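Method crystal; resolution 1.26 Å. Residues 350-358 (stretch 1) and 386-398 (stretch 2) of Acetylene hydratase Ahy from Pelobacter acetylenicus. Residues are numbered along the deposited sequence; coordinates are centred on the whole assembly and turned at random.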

ATOM      1  N   LEU A 350      18.078  15.139  -5.785  1.00 11.32           N
ATOM      2  CA  LEU A 350      17.923  15.564  -4.393  1.00 11.46           C
ATOM      3  C   LEU A 350      16.886  14.737  -3.666  1.00  9.99           C
ATOM      4  O   LEU A 350      16.775  14.830  -2.437  1.00  9.78           O
ATOM      5  CB  LEU A 350      17.452  17.020  -4.285  1.00 11.41           C
ATOM      6  CG  LEU A 350      18.476  18.123  -4.613  1.00 13.20           C
ATOM      7  CD1 LEU A 350      17.810  19.498  -4.568  1.00 14.79           C
ATOM      8  CD2 LEU A 350      19.680  18.069  -3.696  1.00 16.25           C
ATOM      9  N   GLN A 351      16.090  13.968  -4.405  1.00  8.96           N
ATOM     10  CA  GLN A 351      14.978  13.239  -3.796  1.00  8.41           C
ATOM     11  C   GLN A 351      15.423  12.575  -2.511  1.00  8.33           C
ATOM     12  O   GLN A 351      16.383  11.814  -2.501  1.00  9.03           O
ATOM     13  CB  GLN A 351      14.443  12.203  -4.769  1.00  8.63           C
ATOM     14  CG  GLN A 351      13.096  11.588  -4.298  1.00  8.65           C
ATOM     15  CD  GLN A 351      12.458  10.808  -5.423  1.00  9.56           C
ATOM     16  OE1 GLN A 351      13.119   9.983  -6.063  1.00  9.90           O
ATOM     17  NE2 GLN A 351      11.194  11.070  -5.695  1.00  8.86           N
ATOM     18  N   LEU A 352      14.684  12.793  -1.418  1.00  8.25           N
ATOM     19  CA  LEU A 352      15.166  12.258  -0.159  1.00  8.45           C
ATOM     20  C   LEU A 352      15.094  10.755  -0.142  1.00  8.55           C
ATOM     21  O   LEU A 352      14.087  10.164  -0.519  1.00  9.05           O
ATOM     22  CB  LEU A 352      14.317  12.848   0.973  1.00  8.36           C
ATOM     23  CG  LEU A 352      14.663  14.329   1.198  1.00  7.80           C
ATOM     24  CD1 LEU A 352      13.567  15.076   1.933  1.00  8.64           C
ATOM     25  CD2 LEU A 352      15.942  14.472   1.978  1.00  9.91           C
ATOM     26  N   GLY A 353      16.177  10.113   0.297  1.00  8.39           N
ATOM     27  CA  GLY A 353      16.349   8.682   0.108  1.00  9.12           C
ATOM     28  C   GLY A 353      17.436   8.352  -0.900  1.00  9.33           C
ATOM     29  O   GLY A 353      18.013   7.267  -0.844  1.00  9.82           O
ATOM     30  N   THR A 354      17.747   9.294  -1.780  1.00  9.90           N
ATOM     31  CA  THR A 354      18.790   9.032  -2.772  1.00 10.31           C
ATOM     32  C   THR A 354      20.111   8.675  -2.087  1.00 11.40           C
ATOM     33  O   THR A 354      20.853   7.839  -2.605  1.00 11.38           O
ATOM     34  CB  THR A 354      18.931  10.229  -3.719  1.00 10.63           C
ATOM     35  OG1 THR A 354      17.682  10.443  -4.390  1.00  9.88           O
ATOM     36  CG2 THR A 354      20.013   9.960  -4.805  1.00 12.11           C
ATOM     37  N   GLU A 355      20.389   9.272  -0.935  1.00 11.14           N
ATOM     38  CA  GLU A 355      21.643   9.078  -0.231  1.00 12.55           C
ATOM     39  C   GLU A 355      21.610   7.933   0.781  1.00 12.42           C
ATOM     40  O   GLU A 355      22.661   7.606   1.361  1.00 13.72           O
ATOM     41  CB  GLU A 355      22.083  10.380   0.461  1.00 14.00           C
ATOM     42  CG  GLU A 355      22.269  11.583  -0.459  1.00 16.39           C
ATOM     43  CD  GLU A 355      23.179  11.331  -1.649  1.00 19.36           C
ATOM     44  OE1 GLU A 355      24.288  10.764  -1.474  1.00 21.88           O
ATOM     45  OE2 GLU A 355      22.787  11.713  -2.773  1.00 22.71           O
ATOM     46  N   THR A 356      20.447   7.299   0.971  1.00 10.74           N
ATOM     47  CA  THR A 356      20.308   6.252   1.973  1.00 11.63           C
ATOM     48  C   THR A 356      19.755   4.964   1.392  1.00 10.69           C
ATOM     49  O   THR A 356      20.409   3.919   1.491  1.00 11.99           O
ATOM     50  CB  THR A 356      19.394   6.706   3.134  1.00 11.45           C
ATOM     51  OG1 THR A 356      18.150   7.188   2.599  1.00 10.61           O
ATOM     52  CG2 THR A 356      20.082   7.809   3.949  1.00 13.46           C
ATOM     53  N   TYR A 357      18.580   5.051   0.765  1.00 10.44           N
ATOM     54  CA  TYR A 357      17.929   3.931   0.102  1.00 10.43           C
ATOM     55  C   TYR A 357      17.451   4.366  -1.285  1.00 10.86           C
ATOM     56  O   TYR A 357      16.256   4.597  -1.518  1.00 10.32           O
ATOM     57  CB  TYR A 357      16.786   3.388   0.947  1.00 10.67           C
ATOM     58  CG  TYR A 357      17.276   2.882   2.259  1.00  9.85           C
ATOM     59  CD1 TYR A 357      17.732   1.581   2.378  1.00 10.93           C
ATOM     60  CD2 TYR A 357      17.233   3.695   3.408  1.00  9.93           C
ATOM     61  CE1 TYR A 357      18.191   1.090   3.589  1.00 11.88           C
ATOM     62  CE2 TYR A 357      17.695   3.221   4.621  1.00 10.71           C
ATOM     63  CZ  TYR A 357      18.187   1.918   4.699  1.00  9.81           C
ATOM     64  OH  TYR A 357      18.642   1.441   5.908  1.00 12.08           O
ATOM     65  N   PRO A 358      18.398   4.518  -2.209  1.00 11.14           N
ATOM     66  CA  PRO A 358      18.067   5.070  -3.528  1.00 11.17           C
ATOM     67  C   PRO A 358      17.161   4.205  -4.420  1.00 11.05           C
ATOM     68  O   PRO A 358      16.626   4.705  -5.400  1.00 11.01           O
ATOM     69  CB  PRO A 358      19.461   5.247  -4.183  1.00 11.51           C
ATOM     70  CG  PRO A 358      20.300   4.222  -3.475  1.00 11.54           C
ATOM     71  CD  PRO A 358      19.854   4.301  -2.063  1.00 11.18           C
ATOM     72  N   ALA A 386       5.415   5.361  -7.769  1.00  8.54           N
ATOM     73  CA  ALA A 386       6.803   5.303  -8.199  1.00  9.27           C
ATOM     74  C   ALA A 386       7.505   6.620  -8.056  1.00  8.81           C
ATOM     75  O   ALA A 386       6.887   7.691  -7.982  1.00  9.13           O
ATOM     76  CB  ALA A 386       6.893   4.822  -9.673  1.00  9.49           C
ATOM     77  N   PHE A 387       8.828   6.513  -8.056  1.00  8.56           N
ATOM     78  CA  PHE A 387       9.748   7.664  -7.999  1.00  8.50           C
ATOM     79  C   PHE A 387       9.480   8.369  -6.679  1.00  8.04           C
ATOM     80  O   PHE A 387       8.932   9.483  -6.601  1.00  8.57           O
ATOM     81  CB  PHE A 387       9.613   8.579  -9.221  1.00  8.93           C
ATOM     82  CG  PHE A 387       9.462   7.816 -10.516  1.00  8.81           C
ATOM     83  CD1 PHE A 387      10.421   6.887 -10.895  1.00 10.66           C
ATOM     84  CD2 PHE A 387       8.380   8.010 -11.363  1.00 10.50           C
ATOM     85  CE1 PHE A 387      10.295   6.150 -12.064  1.00 11.53           C
ATOM     86  CE2 PHE A 387       8.270   7.286 -12.577  1.00 12.08           C
ATOM     87  CZ  PHE A 387       9.238   6.351 -12.907  1.00 11.25           C
ATOM     88  N   MET A 388       9.838   7.675  -5.612  1.00  7.79           N
ATOM     89  CA  MET A 388       9.370   8.050  -4.279  1.00  7.80           C
ATOM     90  C   MET A 388      10.490   8.407  -3.339  1.00  7.80           C
ATOM     91  O   MET A 388      11.551   7.750  -3.275  1.00  8.71           O
ATOM     92  CB  MET A 388       8.571   6.892  -3.656  1.00  9.35           C
ATOM     93  CG  MET A 388       7.485   6.319  -4.561  1.00  8.62           C
ATOM     94  SD  MET A 388       6.453   5.079  -3.741  1.00 10.53           S
ATOM     95  CE  MET A 388       7.505   3.603  -3.856  1.00 10.63           C
ATOM     96  N   ALA A 389      10.213   9.415  -2.518  1.00  7.87           N
ATOM     97  CA  ALA A 389      11.082   9.702  -1.398  1.00  7.73           C
ATOM     98  C   ALA A 389      10.938   8.611  -0.356  1.00  7.59           C
ATOM     99  O   ALA A 389       9.841   8.119  -0.090  1.00  8.37           O
ATOM    100  CB  ALA A 389      10.728  11.075  -0.780  1.00  8.34           C
ATOM    101  N   ASN A 390      12.034   8.275   0.303  1.00  7.70           N
ATOM    102  CA  ASN A 390      12.020   7.305   1.371  1.00  8.11           C
ATOM    103  C   ASN A 390      11.364   7.982   2.589  1.00  7.91           C
ATOM    104  O   ASN A 390      11.764   9.077   2.964  1.00  7.71           O
ATOM    105  CB  ASN A 390      13.444   6.917   1.740  1.00  7.74           C
ATOM    106  CG  ASN A 390      13.504   5.937   2.883  1.00  8.42           C
ATOM    107  OD1 ASN A 390      13.751   6.346   4.004  1.00  9.63           O
ATOM    108  ND2 ASN A 390      13.296   4.633   2.604  1.00  8.56           N
ATOM    109  N   PRO A 391      10.338   7.360   3.200  1.00  7.26           N
ATOM    110  CA  PRO A 391       9.674   8.048   4.332  1.00  6.80           C
ATOM    111  C   PRO A 391      10.586   8.395   5.501  1.00  7.01           C
ATOM    112  O   PRO A 391      10.466   9.482   6.072  1.00  7.04           O
ATOM    113  CB  PRO A 391       8.590   7.029   4.764  1.00  8.11           C
ATOM    114  CG  PRO A 391       8.290   6.309   3.450  1.00  7.92           C
ATOM    115  CD  PRO A 391       9.655   6.100   2.881  1.00  7.49           C
ATOM    116  N   THR A 392      11.478   7.489   5.888  1.00  7.47           N
ATOM    117  CA  THR A 392      12.378   7.790   6.980  1.00  7.90           C
ATOM    118  C   THR A 392      13.255   8.996   6.618  1.00  7.96           C
ATOM    119  O   THR A 392      13.468   9.880   7.434  1.00  7.89           O
ATOM    120  CB  THR A 392      13.261   6.536   7.300  1.00  8.09           C
ATOM    121  OG1 THR A 392      12.386   5.471   7.702  1.00  8.86           O
ATOM    122  CG2 THR A 392      14.256   6.834   8.415  1.00  8.97           C
ATOM    123  N   ALA A 393      13.777   9.038   5.385  1.00  7.51           N
ATOM    124  CA  ALA A 393      14.552  10.210   4.965  1.00  7.70           C
ATOM    125  C   ALA A 393      13.695  11.476   4.989  1.00  7.51           C
ATOM    126  O   ALA A 393      14.175  12.554   5.378  1.00  7.54           O
ATOM    127  CB  ALA A 393      15.151  10.015   3.584  1.00  7.98           C
ATOM    128  N   LEU A 394      12.442  11.348   4.550  1.00  7.22           N
ATOM    129  CA  LEU A 394      11.585  12.529   4.492  1.00  7.24           C
ATOM    130  C   LEU A 394      11.300  13.079   5.900  1.00  6.48           C
ATOM    131  O   LEU A 394      11.473  14.281   6.155  1.00  6.53           O
ATOM    132  CB  LEU A 394      10.288  12.199   3.769  1.00  7.19           C
ATOM    133  CG  LEU A 394       9.300  13.362   3.693  1.00  7.28           C
ATOM    134  CD1 LEU A 394       9.907  14.606   2.938  1.00  9.85           C
ATOM    135  CD2 LEU A 394       8.023  12.871   3.050  1.00  9.41           C
ATOM    136  N   PHE A 395      10.846  12.207   6.811  1.00  6.14           N
ATOM    137  CA  PHE A 395      10.537  12.684   8.158  1.00  7.02           C
ATOM    138  C   PHE A 395      11.793  13.137   8.877  1.00  6.44           C
ATOM    139  O   PHE A 395      11.791  14.071   9.645  1.00  6.99           O
ATOM    140  CB  PHE A 395       9.763  11.633   8.965  1.00  7.74           C
ATOM    141  CG  PHE A 395       8.343  11.465   8.504  1.00  7.85           C
ATOM    142  CD1 PHE A 395       7.415  12.496   8.649  1.00  9.10           C
ATOM    143  CD2 PHE A 395       7.937  10.277   7.915  1.00  9.34           C
ATOM    144  CE1 PHE A 395       6.102  12.326   8.216  1.00  9.70           C
ATOM    145  CE2 PHE A 395       6.647  10.081   7.473  1.00 11.10           C
ATOM    146  CZ  PHE A 395       5.719  11.110   7.625  1.00 11.46           C
ATOM    147  N   THR A 396      12.916  12.492   8.580  1.00  7.75           N
ATOM    148  CA  THR A 396      14.173  12.933   9.188  1.00  7.52           C
ATOM    149  C   THR A 396      14.583  14.315   8.696  1.00  7.81           C
ATOM    150  O   THR A 396      15.043  15.137   9.480  1.00  7.96           O
ATOM    151  CB  THR A 396      15.272  11.890   8.950  1.00  8.57           C
ATOM    152  OG1 THR A 396      14.901  10.701   9.649  1.00  8.95           O
ATOM    153  CG2 THR A 396      16.608  12.359   9.464  1.00  8.97           C
ATOM    154  N   ALA A 397      14.359  14.602   7.418  1.00  7.02           N
ATOM    155  CA  ALA A 397      14.700  15.936   6.911  1.00  7.38           C
ATOM    156  C   ALA A 397      13.760  16.956   7.523  1.00  7.54           C
ATOM    157  O   ALA A 397      14.165  18.044   7.908  1.00  7.76           O
ATOM    158  CB  ALA A 397      14.614  15.963   5.396  1.00  7.22           C
ATOM    159  N   MET A 398      12.492  16.581   7.620  1.00  6.90           N
ATOM    160  CA  MET A 398      11.514  17.439   8.308  1.00  6.79           C
ATOM    161  C   MET A 398      11.935  17.765   9.744  1.00  6.99           C
ATOM    162  O   MET A 398      11.900  18.932  10.168  1.00  7.81           O
ATOM    163  CB  MET A 398      10.125  16.801   8.290  1.00  7.13           C
ATOM    164  CG  MET A 398       9.535  16.778   6.887  1.00  6.95           C
ATOM    165  SD  MET A 398       8.138  15.624   6.754  1.00  7.73           S
ATOM    166  CE  MET A 398       6.890  16.486   7.767  1.00  9.86           C
TER
HETATM  167  O   HOH W   1      16.387   6.932   4.617  1.00  9.89           O
HETATM  168  O   HOH W   2      13.203   5.959  -1.782  1.00 11.67           O

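How does the first stretch begin its contact? Leu350 stays out of reach, and Gln351 makes the first approach, its CA-to-CB bond pointing toward the other stretch. Its amide NE2 donates a weak hydrogen bond to Phe387 O at 2.9 Å, the bend at the hydrogen (134°) costing it strength. A side chain thus serves a backbone carbonyl in the loop that leads to the helix.

What does Leu352 contribute? It works through both backbone and side chain. Asn390 N donates to Leu352 O at 2.9 Å and 156°, a sound hydrogen bond, and the same oxygen receives a CA-H contact from Ala389 CA at 3.2 Å. The side chain, in the m,t rotamer, lies along the start of the helix: its CB meets Ala393 CB at 3.9 Å, while its CD1 reaches Ala397 CB at 3.7 Å and Leu394 CD1 at 3.8 Å. Ala393 and Ala397 are one helical turn apart, and their small methyls let the leucine lie close.

Why is there a glycine at 353? With the phi of 110° that Gly353 adopts in the type II turn from Gln351 to Thr354, a side chain would jam against the preceding carbonyl. The partner leaves no room either: an ideal CB on Gly353 would sit 2.8 Å from Asn390 CB, a clash. Gly353 N lies 3.4 Å from Ala393 CB, and Gly353 CA 3.8 Å from Asn390 CB.

How does the contact finish? Partly through water. Asn390 OD1 caps the helix by accepting from Ala393 N at 3.0 Å, and also accepts from water 1 at 2.8 Å; that water lies 2.7 Å from Thr356 OG1, completing a bridge. Water 2 donates to Met388 O at 2.9 Å and weakly to Tyr357 O at 3.4 Å. Tyr357 CB also rests 4.1 Å from Asn390 ND2, whereas the CA-to-CB bond of Pro358 points away.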